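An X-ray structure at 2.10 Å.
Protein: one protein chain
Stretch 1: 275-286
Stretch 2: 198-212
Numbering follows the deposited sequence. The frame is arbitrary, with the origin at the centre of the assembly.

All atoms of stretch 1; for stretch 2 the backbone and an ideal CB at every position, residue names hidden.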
ATOM      1  N   LEU A 275      -6.553  37.823   1.475  1.00 27.74           N
ATOM      2  CA  LEU A 275      -6.301  36.709   2.385  1.00 28.29           C
ATOM      3  C   LEU A 275      -6.407  35.358   1.709  1.00 28.78           C
ATOM      4  O   LEU A 275      -5.602  34.436   1.990  1.00 26.64           O
ATOM      5  CB  LEU A 275      -7.251  36.763   3.572  1.00 28.35           C
ATOM      6  CG  LEU A 275      -6.887  37.827   4.582  1.00 27.13           C
ATOM      7  CD1 LEU A 275      -8.142  38.221   5.476  1.00 32.49           C
ATOM      8  CD2 LEU A 275      -5.662  37.376   5.403  1.00 24.40           C
ATOM      9  N   GLU A 276      -7.407  35.220   0.830  1.00 29.72           N
ATOM     10  CA  GLU A 276      -7.592  33.966   0.085  1.00 31.43           C
ATOM     11  C   GLU A 276      -6.424  33.608  -0.800  1.00 31.05           C
ATOM     12  O   GLU A 276      -6.249  32.451  -1.136  1.00 33.02           O
ATOM     13  CB  GLU A 276      -8.833  34.047  -0.816  1.00 32.05           C
ATOM     14  CG  GLU A 276     -10.140  33.826  -0.127  1.00 33.34           C
ATOM     15  CD  GLU A 276     -11.301  34.280  -1.018  1.00 35.45           C
ATOM     16  OE1 GLU A 276     -11.134  34.232  -2.263  1.00 43.75           O
ATOM     17  OE2 GLU A 276     -12.355  34.695  -0.485  1.00 40.80           O
ATOM     18  N   GLY A 277      -5.643  34.608  -1.194  1.00 30.71           N
ATOM     19  CA  GLY A 277      -4.555  34.428  -2.100  1.00 30.21           C
ATOM     20  C   GLY A 277      -3.300  33.829  -1.524  1.00 30.54           C
ATOM     21  O   GLY A 277      -2.436  33.397  -2.292  1.00 29.49           O
ATOM     22  N   PHE A 278      -3.177  33.763  -0.190  1.00 29.97           N
ATOM     23  CA  PHE A 278      -1.924  33.255   0.410  1.00 29.85           C
ATOM     24  C   PHE A 278      -2.244  32.504   1.697  1.00 28.88           C
ATOM     25  O   PHE A 278      -2.973  33.016   2.545  1.00 26.59           O
ATOM     26  CB  PHE A 278      -0.915  34.401   0.670  1.00 30.86           C
ATOM     27  CG  PHE A 278       0.306  33.971   1.442  1.00 31.60           C
ATOM     28  CD1 PHE A 278       1.434  33.530   0.794  1.00 33.96           C
ATOM     29  CD2 PHE A 278       0.308  34.012   2.824  1.00 35.17           C
ATOM     30  CE1 PHE A 278       2.525  33.146   1.463  1.00 35.44           C
ATOM     31  CE2 PHE A 278       1.403  33.622   3.516  1.00 35.77           C
ATOM     32  CZ  PHE A 278       2.517  33.182   2.844  1.00 36.45           C
ATOM     33  N   THR A 279      -1.705  31.293   1.819  1.00 29.13           N
ATOM     34  CA  THR A 279      -1.792  30.519   3.074  1.00 29.88           C
ATOM     35  C   THR A 279      -0.441  29.875   3.349  1.00 28.94           C
ATOM     36  O   THR A 279       0.154  29.279   2.459  1.00 29.73           O
ATOM     37  CB  THR A 279      -2.874  29.380   3.010  1.00 29.89           C
ATOM     38  OG1 THR A 279      -4.067  29.914   2.427  1.00 32.98           O
ATOM     39  CG2 THR A 279      -3.163  28.815   4.437  1.00 28.89           C
ATOM     40  N   LEU A 280       0.025  30.023   4.585  1.00 28.65           N
ATOM     41  CA  LEU A 280       1.180  29.319   5.127  1.00 27.94           C
ATOM     42  C   LEU A 280       0.659  28.330   6.151  1.00 27.35           C
ATOM     43  O   LEU A 280       0.071  28.745   7.148  1.00 26.94           O
ATOM     44  CB  LEU A 280       2.117  30.319   5.782  1.00 28.24           C
ATOM     45  CG  LEU A 280       3.312  29.786   6.587  1.00 28.04           C
ATOM     46  CD1 LEU A 280       4.289  29.020   5.742  1.00 26.87           C
ATOM     47  CD2 LEU A 280       3.981  31.007   7.344  1.00 27.88           C
ATOM     48  N   THR A 281       0.796  27.041   5.874  1.00 26.98           N
ATOM     49  CA  THR A 281       0.387  25.957   6.792  1.00 27.57           C
ATOM     50  C   THR A 281       1.614  25.299   7.419  1.00 28.05           C
ATOM     51  O   THR A 281       2.440  24.682   6.733  1.00 28.51           O
ATOM     52  CB  THR A 281      -0.523  24.902   6.071  1.00 26.94           C
ATOM     53  OG1 THR A 281      -1.565  25.588   5.373  1.00 29.16           O
ATOM     54  CG2 THR A 281      -1.162  23.981   7.032  1.00 27.97           C
ATOM     55  N   ILE A 282       1.789  25.500   8.728  1.00 28.26           N
ATOM     56  CA  ILE A 282       2.908  24.896   9.445  1.00 27.99           C
ATOM     57  C   ILE A 282       2.425  23.766  10.337  1.00 28.52           C
ATOM     58  O   ILE A 282       1.443  23.896  11.063  1.00 28.50           O
ATOM     59  CB  ILE A 282       3.637  25.971  10.274  1.00 29.30           C
ATOM     60  CG1 ILE A 282       4.353  26.925   9.319  1.00 29.13           C
ATOM     61  CG2 ILE A 282       4.583  25.309  11.342  1.00 27.60           C
ATOM     62  CD1 ILE A 282       4.963  28.129   9.954  1.00 26.29           C
ATOM     63  N   THR A 283       3.121  22.644  10.298  1.00 28.35           N
ATOM     64  CA  THR A 283       2.847  21.572  11.204  1.00 28.25           C
ATOM     65  C   THR A 283       3.994  21.460  12.266  1.00 28.53           C
ATOM     66  O   THR A 283       5.187  21.488  11.887  1.00 27.11           O
ATOM     67  CB  THR A 283       2.656  20.249  10.421  1.00 30.01           C
ATOM     68  OG1 THR A 283       1.642  20.446   9.403  1.00 32.20           O
ATOM     69  CG2 THR A 283       2.232  19.141  11.371  1.00 29.23           C
ATOM     70  N   VAL A 284       3.586  21.400  13.554  1.00 27.77           N
ATOM     71  CA  VAL A 284       4.460  21.302  14.718  1.00 27.52           C
ATOM     72  C   VAL A 284       4.095  20.106  15.552  1.00 27.70           C
ATOM     73  O   VAL A 284       2.986  19.604  15.494  1.00 27.66           O
ATOM     74  CB  VAL A 284       4.538  22.580  15.594  1.00 27.18           C
ATOM     75  CG1 VAL A 284       5.245  23.682  14.852  1.00 26.23           C
ATOM     76  CG2 VAL A 284       3.120  23.016  16.115  1.00 25.21           C
ATOM     77  N   GLY A 285       5.069  19.600  16.320  1.00 28.50           N
ATOM     78  CA  GLY A 285       4.787  18.485  17.214  1.00 27.48           C
ATOM     79  C   GLY A 285       4.175  19.124  18.463  1.00 27.30           C
ATOM     80  O   GLY A 285       4.465  20.247  18.759  1.00 26.80           O
ATOM     81  N   GLY A 286       3.356  18.384  19.193  1.00 28.45           N
ATOM     82  CA  GLY A 286       2.664  18.943  20.397  1.00 28.67           C
ATOM     83  C   GLY A 286       1.449  19.793  20.052  1.00 28.63           C
ATOM     84  O   GLY A 286       1.073  19.939  18.869  1.00 28.51           O
ATOM     85  N   UNK A 198      15.248  24.106  15.646  1.00 48.14           N
ATOM     86  CA  UNK A 198      14.132  24.408  14.778  1.00 47.25           C
ATOM     87  C   UNK A 198      13.198  23.235  14.707  1.00 45.83           C
ATOM     88  O   UNK A 198      13.551  22.105  14.427  1.00 47.34           O
ATOM     89  CB  UNK A 198      14.615  24.792  13.378  1.00 47.25           C
ATOM     90  N   UNK A 199      11.960  23.571  14.891  1.00 43.83           N
ATOM     91  CA  UNK A 199      10.958  22.674  15.358  1.00 41.52           C
ATOM     92  C   UNK A 199       9.808  22.434  14.333  1.00 40.05           C
ATOM     93  O   UNK A 199       8.959  21.584  14.532  1.00 40.12           O
ATOM     94  CB  UNK A 199      10.395  23.220  16.672  1.00 41.52           C
ATOM     95  N   UNK A 200       9.768  23.208  13.259  1.00 37.32           N
ATOM     96  CA  UNK A 200       8.744  23.014  12.207  1.00 36.46           C
ATOM     97  C   UNK A 200       8.979  21.643  11.557  1.00 35.01           C
ATOM     98  O   UNK A 200      10.079  21.368  11.101  1.00 31.85           O
ATOM     99  CB  UNK A 200       8.800  24.129  11.161  1.00 36.46           C
ATOM    100  N   UNK A 201       7.952  20.802  11.555  1.00 33.66           N
ATOM    101  CA  UNK A 201       7.998  19.481  10.927  1.00 35.74           C
ATOM    102  C   UNK A 201       7.617  19.479   9.425  1.00 35.64           C
ATOM    103  O   UNK A 201       8.140  18.702   8.637  1.00 33.84           O
ATOM    104  CB  UNK A 201       7.062  18.539  11.686  1.00 35.74           C
ATOM    105  N   UNK A 202       6.761  20.427   9.051  1.00 35.33           N
ATOM    106  CA  UNK A 202       6.252  20.504   7.741  1.00 36.74           C
ATOM    107  C   UNK A 202       5.788  21.960   7.493  1.00 35.56           C
ATOM    108  O   UNK A 202       5.195  22.640   8.374  1.00 33.01           O
ATOM    109  CB  UNK A 202       5.124  19.489   7.544  1.00 36.74           C
ATOM    110  N   UNK A 203       6.174  22.487   6.339  1.00 35.06           N
ATOM    111  CA  UNK A 203       5.823  23.846   5.912  1.00 36.49           C
ATOM    112  C   UNK A 203       5.209  23.757   4.500  1.00 35.65           C
ATOM    113  O   UNK A 203       5.839  23.174   3.602  1.00 35.12           O
ATOM    114  CB  UNK A 203       7.046  24.765   5.928  1.00 36.49           C
ATOM    115  N   UNK A 204       3.960  24.217   4.343  1.00 33.79           N
ATOM    116  CA  UNK A 204       3.285  24.279   3.047  1.00 33.72           C
ATOM    117  C   UNK A 204       2.823  25.711   2.744  1.00 31.58           C
ATOM    118  O   UNK A 204       2.142  26.322   3.552  1.00 30.27           O
ATOM    119  CB  UNK A 204       2.093  23.320   3.022  1.00 33.72           C
ATOM    120  N   UNK A 205       3.242  26.255   1.617  1.00 30.07           N
ATOM    121  CA  UNK A 205       2.822  27.563   1.189  1.00 32.25           C
ATOM    122  C   UNK A 205       1.998  27.451  -0.112  1.00 31.79           C
ATOM    123  O   UNK A 205       2.346  26.691  -1.019  1.00 29.36           O
ATOM    124  CB  UNK A 205       4.038  28.471   0.996  1.00 32.25           C
ATOM    125  N   UNK A 206       0.885  28.174  -0.145  1.00 31.71           N
ATOM    126  CA  UNK A 206       0.024  28.247  -1.295  1.00 34.42           C
ATOM    127  C   UNK A 206      -0.294  29.658  -1.685  1.00 33.23           C
ATOM    128  O   UNK A 206      -0.731  30.467  -0.850  1.00 30.69           O
ATOM    129  CB  UNK A 206      -1.273  27.478  -1.033  1.00 34.42           C
ATOM    130  N   UNK A 207      -0.101  29.933  -2.968  1.00 33.45           N
ATOM    131  CA  UNK A 207      -0.454  31.180  -3.557  1.00 34.27           C
ATOM    132  C   UNK A 207      -1.470  30.893  -4.658  1.00 34.02           C
ATOM    133  O   UNK A 207      -1.300  29.973  -5.485  1.00 30.84           O
ATOM    134  CB  UNK A 207       0.780  31.913  -4.088  1.00 34.27           C
ATOM    135  N   UNK A 208      -2.483  31.729  -4.693  1.00 33.72           N
ATOM    136  CA  UNK A 208      -3.611  31.551  -5.580  1.00 35.75           C
ATOM    137  C   UNK A 208      -4.035  32.931  -6.083  1.00 35.71           C
ATOM    138  O   UNK A 208      -4.243  33.831  -5.297  1.00 34.56           O
ATOM    139  CB  UNK A 208      -4.763  30.831  -4.876  1.00 35.75           C
ATOM    140  N   UNK A 209      -4.166  33.085  -7.389  1.00 36.74           N
ATOM    141  CA  UNK A 209      -4.521  34.362  -7.993  1.00 37.24           C
ATOM    142  C   UNK A 209      -5.976  34.417  -8.514  1.00 37.52           C
ATOM    143  O   UNK A 209      -6.354  35.300  -9.283  1.00 36.94           O
ATOM    144  CB  UNK A 209      -3.554  34.657  -9.142  1.00 37.24           C
ATOM    145  N   UNK A 210      -6.803  33.480  -8.081  1.00 38.17           N
ATOM    146  CA  UNK A 210      -8.207  33.431  -8.471  1.00 39.33           C
ATOM    147  C   UNK A 210      -8.963  34.765  -8.396  1.00 39.73           C
ATOM    148  O   UNK A 210      -9.737  35.135  -9.284  1.00 39.46           O
ATOM    149  CB  UNK A 210      -8.924  32.410  -7.586  1.00 39.33           C
ATOM    150  N   UNK A 211      -8.814  35.420  -7.254  1.00 39.72           N
ATOM    151  CA  UNK A 211      -9.593  36.575  -6.912  1.00 40.21           C
ATOM    152  C   UNK A 211      -8.709  37.808  -6.846  1.00 40.25           C
ATOM    153  O   UNK A 211      -8.934  38.708  -6.059  1.00 39.57           O
ATOM    154  CB  UNK A 211     -10.320  36.356  -5.584  1.00 40.21           C
ATOM    155  N   UNK A 212      -7.695  37.816  -7.703  1.00 41.73           N
ATOM    156  CA  UNK A 212      -6.843  38.960  -7.879  1.00 42.80           C
ATOM    157  C   UNK A 212      -7.253  39.635  -9.184  1.00 43.82           C
ATOM    158  O   UNK A 212      -6.969  39.155 -10.296  1.00 44.46           O
ATOM    159  CB  UNK A 212      -5.365  38.563  -7.882  1.00 42.80           C
TER

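Position 198 lies beyond the reach of stretch 1, which sets no demand there; it is C198, bonded covalently to a group elsewhere in the structure. At 199 CA-to-CB points sideways, with V284 CG1 the nearest landmark, so many side chains would do. The residue is N199, whose OD1 approaches V284 CG1 to 3.9 Å.

The ideal CB of 200 lies 4.4 Å from I282 CG2, an apolar surface suited to valine, leucine or isoleucine. I200 places CG1 3.8 Å from I282 CG2. Position 201 points toward stretch 1 and its N donates to T283 O (2.9 Å); the backbone of V284 and G285 lies nearby, so a long side chain could lie along it. E201 does so, its OE2 3.5 Å from G285 CA.

Along the paired part the strands run antiparallel, with side chains alternating between two faces. Position 202 shares its face with T283, where polar or long side chains fit. R202 packs CG 3.8 Å from T283 OG1, then leads away to bridge 204.

At 203 the neighbours are I282 and L280, calling for an apolar, preferably long side chain. M203 meets both: CE is 3.6 Å from I282 CD1 and CG 3.8 Å from L280 CD1. Position 204, paired with T281 by two backbone hydrogen bonds, would accept threonine, serine or an acid. D204 forms a salt bridge with R202, OD1 to NH2 3.0 Å.

Position 205 faces L280 CD1 and F278 CE1, a setting for a branched aliphatic residue. I205 touches both, CG1 at 3.7 Å from L280 CD1 and CG2 at 3.5 Å from F278 CE1. Across from T279, 206 offers room for a polar chain; E206 reaches 4.2 Å from T279 CB with OE2, which shares a water with T281 OG1.

At 207 the F278 ring invites an aromatic or large apolar partner. W207 presents the face of its five-membered ring to the edge of F278, centroids 5.3 Å apart and planes at 66°.

Position 208 points sideways near the carbonyls of E276 and G277, and its N donates to G277 O (2.9 Å). A short polar residue suits the strand's end: D208 accepts at OD1 from the N of 210, 2.8 Å away. Position 209 points away and begins a type I turn, leaving many choices; it is T209. Position 210 points toward stretch 1 without touching it, so small or polar residues fit; it is D210.

At 211 the ideal CB is 4.0 Å from E276 OE1, favouring a donor such as asparagine, glutamine, lysine or arginine. N211 donates from ND2 to E276 OE1 at 2.8 Å. Position 212, out of reach, ends the turn; it is R212.

Stretch 2, residues 198-212: CNIERMDIEWDTDNR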
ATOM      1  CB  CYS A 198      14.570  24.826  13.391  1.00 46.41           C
ATOM      2  SG  CYS A 198      15.320  26.451  13.331  1.00 47.30           S
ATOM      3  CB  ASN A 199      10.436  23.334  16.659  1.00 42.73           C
ATOM      4  CG  ASN A 199       9.829  24.798  16.458  1.00 40.92           C
ATOM      5  OD1 ASN A 199       8.611  24.877  16.513  1.00 51.66           O
ATOM      6  ND2 ASN A 199      10.633  25.904  16.330  1.00 23.80           N
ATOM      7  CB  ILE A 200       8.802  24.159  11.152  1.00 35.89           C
ATOM      8  CG1 ILE A 200       8.329  25.470  11.784  1.00 34.83           C
ATOM      9  CG2 ILE A 200       7.988  23.836   9.923  1.00 34.86           C
ATOM     10  CD1 ILE A 200       8.760  26.699  10.991  1.00 35.99           C
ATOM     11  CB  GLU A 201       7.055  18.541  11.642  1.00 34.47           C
ATOM     12  CG  GLU A 201       7.460  18.267  13.071  1.00 39.20           C
ATOM     13  CD  GLU A 201       6.482  17.289  13.723  1.00 43.22           C
ATOM     14  OE1 GLU A 201       5.413  17.025  13.109  1.00 53.80           O
ATOM     15  OE2 GLU A 201       6.776  16.786  14.825  1.00 52.75           O
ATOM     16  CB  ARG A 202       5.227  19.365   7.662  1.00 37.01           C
ATOM     17  CG  ARG A 202       4.204  19.501   6.745  1.00 41.58           C
ATOM     18  CD  ARG A 202       3.647  18.164   6.219  1.00 44.19           C
ATOM     19  NE  ARG A 202       3.493  18.512   4.829  1.00 51.61           N
ATOM     20  CZ  ARG A 202       4.160  17.977   3.813  1.00 53.87           C
ATOM     21  NH1 ARG A 202       4.935  16.925   4.001  1.00 53.08           N
ATOM     22  NH2 ARG A 202       3.989  18.502   2.593  1.00 54.17           N
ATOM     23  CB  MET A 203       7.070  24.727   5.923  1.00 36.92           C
ATOM     24  CG  MET A 203       6.778  26.195   5.630  1.00 39.75           C
ATOM     25  SD  MET A 203       8.113  27.266   6.251  1.00 44.52           S
ATOM     26  CE  MET A 203       7.809  27.201   7.975  1.00 44.02           C
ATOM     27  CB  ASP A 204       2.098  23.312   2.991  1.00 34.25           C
ATOM     28  CG  ASP A 204       2.521  21.856   3.024  1.00 38.19           C
ATOM     29  OD1 ASP A 204       3.636  21.474   2.565  1.00 45.54           O
ATOM     30  OD2 ASP A 204       1.753  21.070   3.592  1.00 44.01           O
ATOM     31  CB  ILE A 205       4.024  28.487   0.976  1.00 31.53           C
ATOM     32  CG1 ILE A 205       5.012  28.319   2.147  1.00 33.89           C
ATOM     33  CG2 ILE A 205       3.571  29.894   0.695  1.00 30.81           C
ATOM     34  CD1 ILE A 205       5.917  29.472   2.351  1.00 35.92           C
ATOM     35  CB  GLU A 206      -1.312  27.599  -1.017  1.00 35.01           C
ATOM     36  CG  GLU A 206      -1.244  26.200  -0.476  1.00 39.92           C
ATOM     37  CD  GLU A 206      -2.643  25.717  -0.174  1.00 43.44           C
ATOM     38  OE1 GLU A 206      -3.334  25.411  -1.183  1.00 54.62           O
ATOM     39  OE2 GLU A 206      -3.076  25.724   1.036  1.00 54.21           O
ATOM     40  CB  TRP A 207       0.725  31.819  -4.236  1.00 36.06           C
ATOM     41  CG  TRP A 207       1.895  32.166  -3.442  1.00 36.58           C
ATOM     42  CD1 TRP A 207       2.211  33.416  -2.941  1.00 38.67           C
ATOM     43  CD2 TRP A 207       2.989  31.323  -3.137  1.00 36.99           C
ATOM     44  NE1 TRP A 207       3.441  33.366  -2.321  1.00 37.66           N
ATOM     45  CE2 TRP A 207       3.936  32.098  -2.429  1.00 37.04           C
ATOM     46  CE3 TRP A 207       3.262  29.978  -3.368  1.00 38.87           C
ATOM     47  CZ2 TRP A 207       5.125  31.567  -1.961  1.00 39.47           C
ATOM     48  CZ3 TRP A 207       4.444  29.452  -2.906  1.00 38.59           C
ATOM     49  CH2 TRP A 207       5.367  30.248  -2.209  1.00 39.20           C
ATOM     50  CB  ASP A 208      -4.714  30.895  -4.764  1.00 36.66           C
ATOM     51  CG  ASP A 208      -5.924  30.653  -5.541  1.00 42.13           C
ATOM     52  OD1 ASP A 208      -6.484  31.628  -6.056  1.00 46.05           O
ATOM     53  OD2 ASP A 208      -6.329  29.475  -5.629  1.00 51.90           O
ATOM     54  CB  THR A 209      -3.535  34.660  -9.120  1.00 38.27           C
ATOM     55  OG1 THR A 209      -3.641  33.644 -10.124  1.00 39.43           O
ATOM     56  CG2 THR A 209      -2.073  34.656  -8.593  1.00 38.06           C
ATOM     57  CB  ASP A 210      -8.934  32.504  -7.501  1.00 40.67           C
ATOM     58  CG  ASP A 210      -9.412  31.253  -8.140  1.00 46.23           C
ATOM     59  OD1 ASP A 210      -9.101  30.173  -7.555  1.00 51.70           O
ATOM     60  OD2 ASP A 210     -10.127  31.365  -9.198  1.00 53.23           O
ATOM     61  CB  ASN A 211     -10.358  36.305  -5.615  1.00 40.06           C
ATOM     62  CG  ASN A 211     -11.621  35.490  -5.856  1.00 42.00           C
ATOM     63  OD1 ASN A 211     -12.333  35.702  -6.855  1.00 46.90           O
ATOM     64  ND2 ASN A 211     -11.924  34.586  -4.950  1.00 41.41           N
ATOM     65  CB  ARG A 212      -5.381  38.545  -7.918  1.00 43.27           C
ATOM     66  CG  ARG A 212      -4.453  39.738  -8.215  1.00 44.03           C
ATOM     67  CD  ARG A 212      -3.013  39.515  -7.681  1.00 45.26           C
ATOM     68  NE  ARG A 212      -2.139  38.876  -8.665  1.00 50.41           N
ATOM     69  CZ  ARG A 212      -1.503  39.517  -9.657  1.00 52.24           C
ATOM     70  NH1 ARG A 212      -0.709  38.847 -10.503  1.00 47.81           N
ATOM     71  NH2 ARG A 212      -1.653  40.841  -9.809  1.00 53.55           N
TER
HETATM   72  O   HOH W   1       7.687  20.446  16.324  1.00 34.78           O
HETATM   73  O   HOH W   2      -0.814  26.372   2.977  1.00 27.76           O
HETATM   74  O   HOH W   3      -4.061  30.346  -0.427  1.00 41.17           O
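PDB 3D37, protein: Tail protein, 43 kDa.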